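Local structure of oxidoreductase protein (Agrobacterium radiobacter, 5UI9) at residues Pro40-Leu43 against Lys44-Gly47; Arg54-Asp58 against Ala59-Phe63; Val77-His80 against Arg81-Glu85. The protein probably catalyses an NAD-dependent oxidation or reduction, as a GFO/IDH/MocA-family enzyme that binds NAD and a small dihydroxy acid. All blocks are in the same frame, centred on the assembly; numbering follows the deposited sequence.

Overall arrangement
All three contacts are local and follow one another in series along the NAD-binding Rossmann domain, none crossing or enclosing another. After strand 30-36, contact 1 closes single turns within helix 40-50. Strand 54-56, at the edge of the parallel sheet, then opens contact 2, whose turn leads into helix 59-65. Beyond strand 70-73, contact 3 forms the 3-10 entry to helix 80-89. Contacts 1 and 2 touch where Leu43 packs on Arg55, their centres about 13 Å apart; contacts 2 and 3 meet at Ala59 CB and Leu83 CD2, 3.4 Å apart. Contacts 1 and 3, with nearest atoms about 12 Å apart, do not touch, but both include residues of the NAD pocket.

Contact 1 (Pro40-Leu43 against Lys44-Gly47)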
loop_
_atom_site.group_PDB
_atom_site.type_symbol
_atom_site.label_atom_id
_atom_site.label_comp_id
_atom_site.label_asym_id
_atom_site.label_seq_id
_atom_site.Cartn_x
_atom_site.Cartn_y
_atom_site.Cartn_z
ATOM N N PRO A 40 -22.697 -38.502 1.070
ATOM C CA PRO A 40 -23.902 -38.749 0.254
ATOM C C PRO A 40 -25.034 -37.717 0.401
ATOM O O PRO A 40 -25.914 -37.678 -0.449
ATOM C CB PRO A 40 -24.368 -40.146 0.705
ATOM C CG PRO A 40 -23.748 -40.368 2.037
ATOM C CD PRO A 40 -22.466 -39.588 2.048
ATOM N N LYS A 41 -25.017 -36.894 1.448
ATOM C CA LYS A 41 -25.994 -35.804 1.584
ATOM C C LYS A 41 -25.742 -34.714 0.530
ATOM O O LYS A 41 -26.691 -34.150 -0.021
ATOM C CB LYS A 41 -25.947 -35.181 2.983
ATOM C CG LYS A 41 -26.246 -36.142 4.131
ATOM C CD LYS A 41 -25.853 -35.549 5.483
ATOM C CE LYS A 41 -25.380 -36.623 6.451
ATOM N NZ LYS A 41 -26.381 -37.713 6.625
ATOM N N ARG A 42 -24.467 -34.420 0.268
ATOM C CA ARG A 42 -24.081 -33.469 -0.789
ATOM C C ARG A 42 -24.319 -34.037 -2.183
ATOM O O ARG A 42 -24.773 -33.327 -3.080
ATOM C CB ARG A 42 -22.608 -33.070 -0.654
ATOM C CG ARG A 42 -22.268 -32.293 0.609
ATOM C CD ARG A 42 -23.084 -31.018 0.769
ATOM N NE ARG A 42 -22.998 -30.148 -0.402
ATOM C CZ ARG A 42 -23.660 -29.002 -0.550
ATOM N NH1 ARG A 42 -24.480 -28.555 0.400
ATOM N NH2 ARG A 42 -23.498 -28.289 -1.660
ATOM N N LEU A 43 -24.002 -35.315 -2.354
ATOM C CA LEU A 43 -24.237 -36.020 -3.609
ATOM C C LEU A 43 -25.724 -36.034 -3.977
ATOM O O LEU A 43 -26.082 -35.825 -5.130
ATOM C CB LEU A 43 -23.705 -37.452 -3.492
ATOM C CG LEU A 43 -23.483 -38.243 -4.774
ATOM C CD1 LEU A 43 -22.379 -37.615 -5.613
ATOM C CD2 LEU A 43 -23.147 -39.687 -4.420
ATOM N N LYS A 44 -26.575 -36.266 -2.979
ATOM C CA LYS A 44 -28.036 -36.228 -3.138
ATOM C C LYS A 44 -28.534 -34.811 -3.473
ATOM O O LYS A 44 -29.296 -34.622 -4.422
ATOM C CB LYS A 44 -28.705 -36.721 -1.844
ATOM C CG LYS A 44 -30.212 -36.938 -1.897
ATOM C CD LYS A 44 -30.591 -38.143 -2.750
ATOM C CE LYS A 44 -31.964 -38.690 -2.380
ATOM N NZ LYS A 44 -33.011 -37.631 -2.357
ATOM N N LEU A 45 -28.096 -33.831 -2.688
ATOM C CA LEU A 45 -28.562 -32.451 -2.824
ATOM C C LEU A 45 -28.179 -31.854 -4.182
ATOM O O LEU A 45 -29.035 -31.328 -4.895
ATOM C CB LEU A 45 -28.018 -31.596 -1.674
ATOM C CG LEU A 45 -28.649 -30.224 -1.422
ATOM C CD1 LEU A 45 -28.767 -29.961 0.075
ATOM C CD2 LEU A 45 -27.869 -29.101 -2.103
ATOM N N VAL A 46 -26.903 -31.968 -4.541
ATOM C CA VAL A 46 -26.398 -31.438 -5.811
ATOM C C VAL A 46 -26.904 -32.254 -7.006
ATOM O O VAL A 46 -27.229 -31.684 -8.054
ATOM C CB VAL A 46 -24.847 -31.333 -5.802
ATOM C CG1 VAL A 46 -24.290 -30.997 -7.183
ATOM C CG2 VAL A 46 -24.412 -30.292 -4.775
ATOM N N GLY A 47 -26.973 -33.574 -6.853
ATOM C CA GLY A 47 -27.516 -34.439 -7.904
ATOM C C GLY A 47 -28.966 -34.116 -8.242
ATOM O O GLY A 47 -29.319 -34.002 -9.417
#
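Arg42 lays its guanidinium beside the next turn of the helix, with a methyl of Leu45 over one face and a methyl of Val46 coming in obliquely. NH2 of Arg42 is 3.8 Å from CG2 of Val46, while the Leu45 methyl over the face, CD2, lies 4.2 Å from NH1 of Arg42. Two bends, at chi2 (-57°) and chi3 (-54°), curl the chain outward from the helix and on toward the Val46 turn. Its NE is hydrogen-bonded to the carbonyl oxygen of Cys13, which would help hold the guanidinium in place, and Arg42 touches the bound NAD as one of its pocket residues.

Four i to i+4 backbone bonds carry the turn itself. Val46 N to Arg42 O is the shortest and straightest, at 2.9 Å and 167°; Gly47 N to Leu43 O, at 3.0 Å, is more bent. The same carbonyl of Arg42 is flanked by Val46 CG2, 3.5 Å from Arg42 O. On another side of the helix Lys44 leads its amine away from the 40-43 turn into a salt bridge with Asp48.

Helix 40-50 is the crossover of the beta-alpha-beta unit between strands 30-36 and 54-56. Leu43 and Val46 both rest on Ile35 of strand 30-36; Leu43 also meets Arg55 of strand 54-56, and Val46 reaches Met21 of helix 17-26.

Contact 2 (Arg54-Asp58 against Ala59-Phe63); sequences RRYGD and AAALF
Tyr56 sets one face of its ring against the backbone of Leu62, in the tightly packed half of this strand-to-helix turn. Leu62 CA stands 3.8 Å from the ring centroid and 15° off the ring normal, a CH-pi contact over the face. Around it, Leu62 N approaches Tyr56 CD2 to 3.5 Å, and on the other side of the ring Leu62 CD1 lies 3.6 Å from Tyr56 CD1. Tyr56 and Leu62 thus meet along the width of the ring, their side chains crossing at about a right angle. With its CG anti to the carbonyl carbon (chi1 -71°), the tyrosine swings its ring against the first turn of the helix. Its hydroxyl accepts a nearly straight bond from Arg54, NH2 to OH 2.8 Å, with the oxygen in the guanidinium plane, and is also hydrogen-bonded to Asp65; these two partners fix the position of the hydroxyl, while Leu62 packed on the face would resist turning of the ring. Leu62 continues inward onto Ala9, Ile11 and Ala34 of the central strands.

The other half is looser and faces solvent. Asp58 and Ala60 are exposed, and one capping bond joins the two segments there, with alanine methyls alongside. Asp58 OD2 accepts from Ala61 N at 3.1 Å, the donor lying above the carboxylate plane rather than within it, and touches CB of Ala60 and CB of Ala61, both at 3.6 Å. A chi1 of 64° puts CG between the backbone N and the carbonyl carbon, which brings OD2 to the start of the helix. Beside it, the bond from Leu62 N to Asp58 O is weak, 3.4 Å long although straight.

Asp58 is thus the N-cap of helix 59-65, and the whole forms the turn by which edge strand 54-56 of the Rossmann fold passes into its following helix.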
loop_
_atom_site.group_PDB
_atom_site.type_symbol
_atom_site.label_atom_id
_atom_site.label_comp_id
_atom_site.label_asym_id
_atom_site.label_seq_id
_atom_site.Cartn_x
_atom_site.Cartn_y
_atom_site.Cartn_z
ATOM N N ARG A 54 -25.861 -39.979 -12.869
ATOM C CA ARG A 54 -24.633 -40.681 -12.485
ATOM C C ARG A 54 -23.992 -40.041 -11.251
ATOM O O ARG A 54 -23.518 -38.906 -11.301
ATOM C CB ARG A 54 -23.639 -40.688 -13.646
ATOM C CG ARG A 54 -24.140 -41.406 -14.894
ATOM C CD ARG A 54 -23.060 -41.469 -15.967
ATOM N NE ARG A 54 -21.881 -42.206 -15.501
ATOM C CZ ARG A 54 -20.669 -42.175 -16.058
ATOM N NH1 ARG A 54 -20.415 -41.446 -17.145
ATOM N NH2 ARG A 54 -19.687 -42.895 -15.516
ATOM N N ARG A 55 -23.979 -40.783 -10.147
ATOM C CA ARG A 55 -23.546 -40.265 -8.858
ATOM C C ARG A 55 -22.620 -41.271 -8.200
ATOM O O ARG A 55 -22.993 -42.431 -8.037
ATOM C CB ARG A 55 -24.761 -40.018 -7.971
ATOM C CG ARG A 55 -25.747 -39.020 -8.549
ATOM C CD ARG A 55 -26.908 -38.751 -7.609
ATOM N NE ARG A 55 -28.005 -38.056 -8.290
ATOM C CZ ARG A 55 -29.126 -37.634 -7.708
ATOM N NH1 ARG A 55 -29.338 -37.814 -6.402
ATOM N NH2 ARG A 55 -30.046 -37.011 -8.440
ATOM N N TYR A 56 -21.424 -40.818 -7.820
ATOM C CA TYR A 56 -20.382 -41.691 -7.285
ATOM C C TYR A 56 -19.974 -41.308 -5.869
ATOM O O TYR A 56 -19.821 -40.125 -5.556
ATOM C CB TYR A 56 -19.171 -41.662 -8.220
ATOM C CG TYR A 56 -19.444 -42.371 -9.523
ATOM C CD1 TYR A 56 -20.043 -41.703 -10.590
ATOM C CD2 TYR A 56 -19.137 -43.721 -9.683
ATOM C CE1 TYR A 56 -20.309 -42.344 -11.789
ATOM C CE2 TYR A 56 -19.404 -44.381 -10.881
ATOM C CZ TYR A 56 -19.991 -43.684 -11.932
ATOM O OH TYR A 56 -20.264 -44.307 -13.125
ATOM N N GLY A 57 -19.801 -42.322 -5.022
ATOM C CA GLY A 57 -19.294 -42.146 -3.670
ATOM C C GLY A 57 -17.779 -42.016 -3.577
ATOM O O GLY A 57 -17.261 -41.631 -2.527
ATOM N N ASP A 58 -17.067 -42.362 -4.649
ATOM C CA ASP A 58 -15.608 -42.219 -4.697
ATOM C C ASP A 58 -15.091 -42.054 -6.125
ATOM O O ASP A 58 -15.627 -42.640 -7.064
ATOM C CB ASP A 58 -14.912 -43.408 -4.029
ATOM C CG ASP A 58 -15.175 -44.723 -4.743
ATOM O OD1 ASP A 58 -16.261 -45.298 -4.532
ATOM O OD2 ASP A 58 -14.300 -45.172 -5.517
ATOM N N ALA A 59 -14.038 -41.250 -6.262
ATOM C CA ALA A 59 -13.473 -40.891 -7.557
ATOM C C ALA A 59 -12.877 -42.084 -8.313
ATOM O O ALA A 59 -12.936 -42.117 -9.541
ATOM C CB ALA A 59 -12.426 -39.796 -7.388
ATOM N N ALA A 60 -12.317 -43.056 -7.594
ATOM C CA ALA A 60 -11.730 -44.246 -8.232
ATOM C C ALA A 60 -12.739 -44.985 -9.105
ATOM O O ALA A 60 -12.432 -45.352 -10.237
ATOM C CB ALA A 60 -11.149 -45.186 -7.183
ATOM N N ALA A 61 -13.945 -45.181 -8.576
ATOM C CA ALA A 61 -15.035 -45.829 -9.308
ATOM C C ALA A 61 -15.493 -44.979 -10.499
ATOM O O ALA A 61 -15.700 -45.504 -11.593
ATOM C CB ALA A 61 -16.208 -46.110 -8.379
ATOM N N LEU A 62 -15.649 -43.675 -10.270
ATOM C CA LEU A 62 -15.974 -42.717 -11.330
ATOM C C LEU A 62 -15.027 -42.871 -12.518
ATOM O O LEU A 62 -15.475 -43.069 -13.643
ATOM C CB LEU A 62 -15.933 -41.279 -10.787
ATOM C CG LEU A 62 -16.024 -40.102 -11.766
ATOM C CD1 LEU A 62 -17.418 -39.996 -12.360
ATOM C CD2 LEU A 62 -15.635 -38.811 -11.061
ATOM N N PHE A 63 -13.725 -42.798 -12.254
ATOM C CA PHE A 63 -12.718 -42.948 -13.312
ATOM C C PHE A 63 -12.729 -44.332 -13.975
ATOM O O PHE A 63 -12.511 -44.432 -15.178
ATOM C CB PHE A 63 -11.313 -42.617 -12.792
ATOM C CG PHE A 63 -11.039 -41.142 -12.683
ATOM C CD1 PHE A 63 -10.891 -40.366 -13.829
ATOM C CD2 PHE A 63 -10.929 -40.523 -11.444
ATOM C CE1 PHE A 63 -10.638 -39.009 -13.740
ATOM C CE2 PHE A 63 -10.674 -39.163 -11.351
ATOM C CZ PHE A 63 -10.534 -38.405 -12.502
#

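Contact 3 (Val77-His80 against Arg81-Glu85). With NAD (nicotinamide-adenine-dinucleotide), chain C.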
loop_
_atom_site.group_PDB
_atom_site.type_symbol
_atom_site.label_atom_id
_atom_site.label_comp_id
_atom_site.label_asym_id
_atom_site.label_seq_id
_atom_site.Cartn_x
_atom_site.Cartn_y
_atom_site.Cartn_z
ATOM N N VAL A 77 -8.184 -28.722 -0.673
ATOM C CA VAL A 77 -6.803 -28.971 -1.119
ATOM C C VAL A 77 -6.221 -30.371 -0.828
ATOM O O VAL A 77 -5.385 -30.857 -1.590
ATOM C CB VAL A 77 -5.850 -27.880 -0.560
ATOM C CG1 VAL A 77 -5.642 -28.040 0.946
ATOM C CG2 VAL A 77 -4.525 -27.865 -1.315
ATOM N N GLN A 78 -6.671 -31.003 0.256
ATOM C CA GLN A 78 -6.147 -32.291 0.725
ATOM C C GLN A 78 -6.123 -33.360 -0.382
ATOM O O GLN A 78 -5.157 -34.115 -0.518
ATOM C CB GLN A 78 -6.968 -32.812 1.927
ATOM C CG GLN A 78 -6.816 -32.022 3.236
ATOM C CD GLN A 78 -7.753 -30.804 3.375
ATOM O OE1 GLN A 78 -8.357 -30.335 2.399
ATOM N NE2 GLN A 78 -7.859 -30.280 4.599
ATOM N N SER A 79 -7.184 -33.407 -1.175
ATOM C CA SER A 79 -7.324 -34.429 -2.212
ATOM C C SER A 79 -6.936 -33.989 -3.639
ATOM O O SER A 79 -7.079 -34.772 -4.569
ATOM C CB SER A 79 -8.756 -34.953 -2.186
ATOM O OG SER A 79 -9.660 -33.928 -2.537
ATOM N N HIS A 80 -6.425 -32.768 -3.820
ATOM C CA HIS A 80 -6.114 -32.268 -5.170
ATOM C C HIS A 80 -5.046 -33.089 -5.894
ATOM O O HIS A 80 -5.240 -33.456 -7.062
ATOM C CB HIS A 80 -5.675 -30.802 -5.158
ATOM C CG HIS A 80 -6.778 -29.836 -4.878
ATOM N ND1 HIS A 80 -6.564 -28.478 -4.775
ATOM C CD2 HIS A 80 -8.099 -30.029 -4.653
ATOM C CE1 HIS A 80 -7.712 -27.877 -4.508
ATOM N NE2 HIS A 80 -8.658 -28.794 -4.430
ATOM N N ARG A 81 -3.931 -33.367 -5.210
ATOM C CA ARG A 81 -2.807 -34.061 -5.837
ATOM C C ARG A 81 -3.224 -35.435 -6.339
ATOM O O ARG A 81 -2.938 -35.783 -7.485
ATOM C CB ARG A 81 -1.583 -34.184 -4.914
ATOM C CG ARG A 81 -0.478 -35.027 -5.552
ATOM C CD ARG A 81 0.905 -34.817 -4.971
ATOM N NE ARG A 81 1.867 -35.677 -5.668
ATOM C CZ ARG A 81 3.184 -35.689 -5.462
ATOM N NH1 ARG A 81 3.750 -34.888 -4.562
ATOM N NH2 ARG A 81 3.946 -36.523 -6.164
ATOM N N ALA A 82 -3.901 -36.197 -5.482
ATOM C CA ALA A 82 -4.360 -37.538 -5.834
ATOM C C ALA A 82 -5.344 -37.508 -7.005
ATOM O O ALA A 82 -5.237 -38.324 -7.917
ATOM C CB ALA A 82 -4.987 -38.233 -4.624
ATOM N N LEU A 83 -6.281 -36.559 -6.989
ATOM C CA LEU A 83 -7.305 -36.489 -8.040
ATOM C C LEU A 83 -6.731 -36.072 -9.394
ATOM O O LEU A 83 -7.161 -36.591 -10.429
ATOM C CB LEU A 83 -8.471 -35.592 -7.616
ATOM C CG LEU A 83 -9.296 -36.182 -6.463
ATOM C CD1 LEU A 83 -10.230 -35.125 -5.889
ATOM C CD2 LEU A 83 -10.072 -37.427 -6.889
ATOM N N VAL A 84 -5.751 -35.169 -9.388
ATOM C CA VAL A 84 -5.033 -34.796 -10.612
ATOM C C VAL A 84 -4.217 -35.981 -11.142
ATOM O O VAL A 84 -4.181 -36.210 -12.355
ATOM C CB VAL A 84 -4.133 -33.553 -10.402
ATOM C CG1 VAL A 84 -3.206 -33.318 -11.589
ATOM C CG2 VAL A 84 -4.999 -32.322 -10.179
ATOM N N GLU A 85 -3.570 -36.719 -10.241
ATOM C CA GLU A 85 -2.831 -37.933 -10.615
ATOM C C GLU A 85 -3.733 -39.016 -11.237
ATOM O O GLU A 85 -3.334 -39.659 -12.215
ATOM C CB GLU A 85 -2.042 -38.488 -9.411
ATOM C CG GLU A 85 -0.807 -37.650 -9.081
ATOM C CD GLU A 85 -0.193 -37.923 -7.709
ATOM O OE1 GLU A 85 -0.774 -38.664 -6.880
ATOM O OE2 GLU A 85 0.905 -37.383 -7.455
HETATM P PA NAD C . -16.484 -27.756 0.918
HETATM O O1A NAD C . -15.879 -28.476 2.104
HETATM O O2A NAD C . -17.787 -27.020 1.065
HETATM O O5B NAD C . -16.642 -28.805 -0.279
HETATM C C5B NAD C . -15.710 -29.851 -0.522
HETATM C C4B NAD C . -16.511 -31.088 -0.897
HETATM O O4B NAD C . -15.626 -32.063 -1.435
HETATM C C3B NAD C . -17.201 -31.725 0.300
HETATM O O3B NAD C . -18.586 -31.940 -0.009
HETATM C C2B NAD C . -16.456 -33.029 0.542
HETATM O O2B NAD C . -17.332 -34.066 0.988
HETATM C C1B NAD C . -15.876 -33.331 -0.829
HETATM N N9A NAD C . -14.608 -34.096 -0.887
HETATM C C8A NAD C . -13.462 -33.854 -0.221
HETATM N N7A NAD C . -12.513 -34.758 -0.578
HETATM C C5A NAD C . -13.048 -35.582 -1.499
HETATM C C6A NAD C . -12.608 -36.757 -2.299
HETATM N N6A NAD C . -11.358 -37.257 -2.188
HETATM N N1A NAD C . -13.500 -37.312 -3.152
HETATM C C2A NAD C . -14.759 -36.846 -3.290
HETATM N N3A NAD C . -15.220 -35.788 -2.595
HETATM C C4A NAD C . -14.429 -35.129 -1.706
HETATM O O3 NAD C . -15.372 -26.759 0.323
HETATM P PN NAD C . -15.718 -25.441 -0.544
HETATM O O1N NAD C . -16.007 -24.280 0.374
HETATM O O2N NAD C . -16.718 -25.796 -1.616
HETATM O O5D NAD C . -14.276 -25.186 -1.183
HETATM C C5D NAD C . -13.703 -26.156 -2.050
HETATM C C4D NAD C . -12.527 -25.517 -2.763
HETATM O O4D NAD C . -13.007 -24.402 -3.521
HETATM C C3D NAD C . -11.478 -24.999 -1.791
HETATM O O3D NAD C . -10.175 -25.421 -2.208
HETATM C C2D NAD C . -11.621 -23.487 -1.842
HETATM O O2D NAD C . -10.377 -22.800 -1.701
HETATM C C1D NAD C . -12.217 -23.250 -3.228
HETATM N N1N NAD C . -13.021 -22.023 -3.381
HETATM C C2N NAD C . -12.786 -21.277 -4.476
HETATM C C3N NAD C . -13.478 -20.104 -4.735
HETATM C C7N NAD C . -13.146 -19.334 -5.983
HETATM O O7N NAD C . -12.818 -19.951 -6.994
HETATM N N7N NAD C . -13.210 -18.001 -5.987
HETATM C C4N NAD C . -14.450 -19.692 -3.821
HETATM C C5N NAD C . -14.694 -20.473 -2.690
HETATM C C6N NAD C . -13.968 -21.648 -2.492
HETATM O O HOH W 1 -3.169 -32.230 -2.392
HETATM O O HOH W 2 -3.839 -35.799 -2.622
#
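Residues 77-79 form a 3-10 turn that runs directly into helix 80-89, and the junction is stitched by backbone bonds: Leu83 N to Ser79 O at 3.1 Å and Val84 N to His80 O at 2.9 Å. Two waters extend the ladder at the entry. Water 1 donates to Val77 O and accepts from Arg81 N, while water 2 does the same between Gln78 O and Ala82 N.

Leu83 is turned back toward the 3-10 turn, its CD1 3.6 Å from Ser79 OG and its CG 3.2 Å from Ser79 O. Ser79 in turn brings its CB to 3.5 Å from N6A of the NAD adenine. Val77 CA covers one face of the His80 ring, 3.6 Å above the plane over its centre. Within the helix, Arg81 NE bonds to Glu85 OE2 one turn later in a straight 2.7 Å salt bridge, and its NH1 pairs with Asp106.

Ser79 thus meets the adenine by van der Waals contact, its OG being hydrogen-bonded to Thr75 OG1. The carbonyls of Thr75 and Phe100 hold His80 through NE2 and ND1, and the waters give first-turn amides acceptors in place of direct i to i+4 bonds.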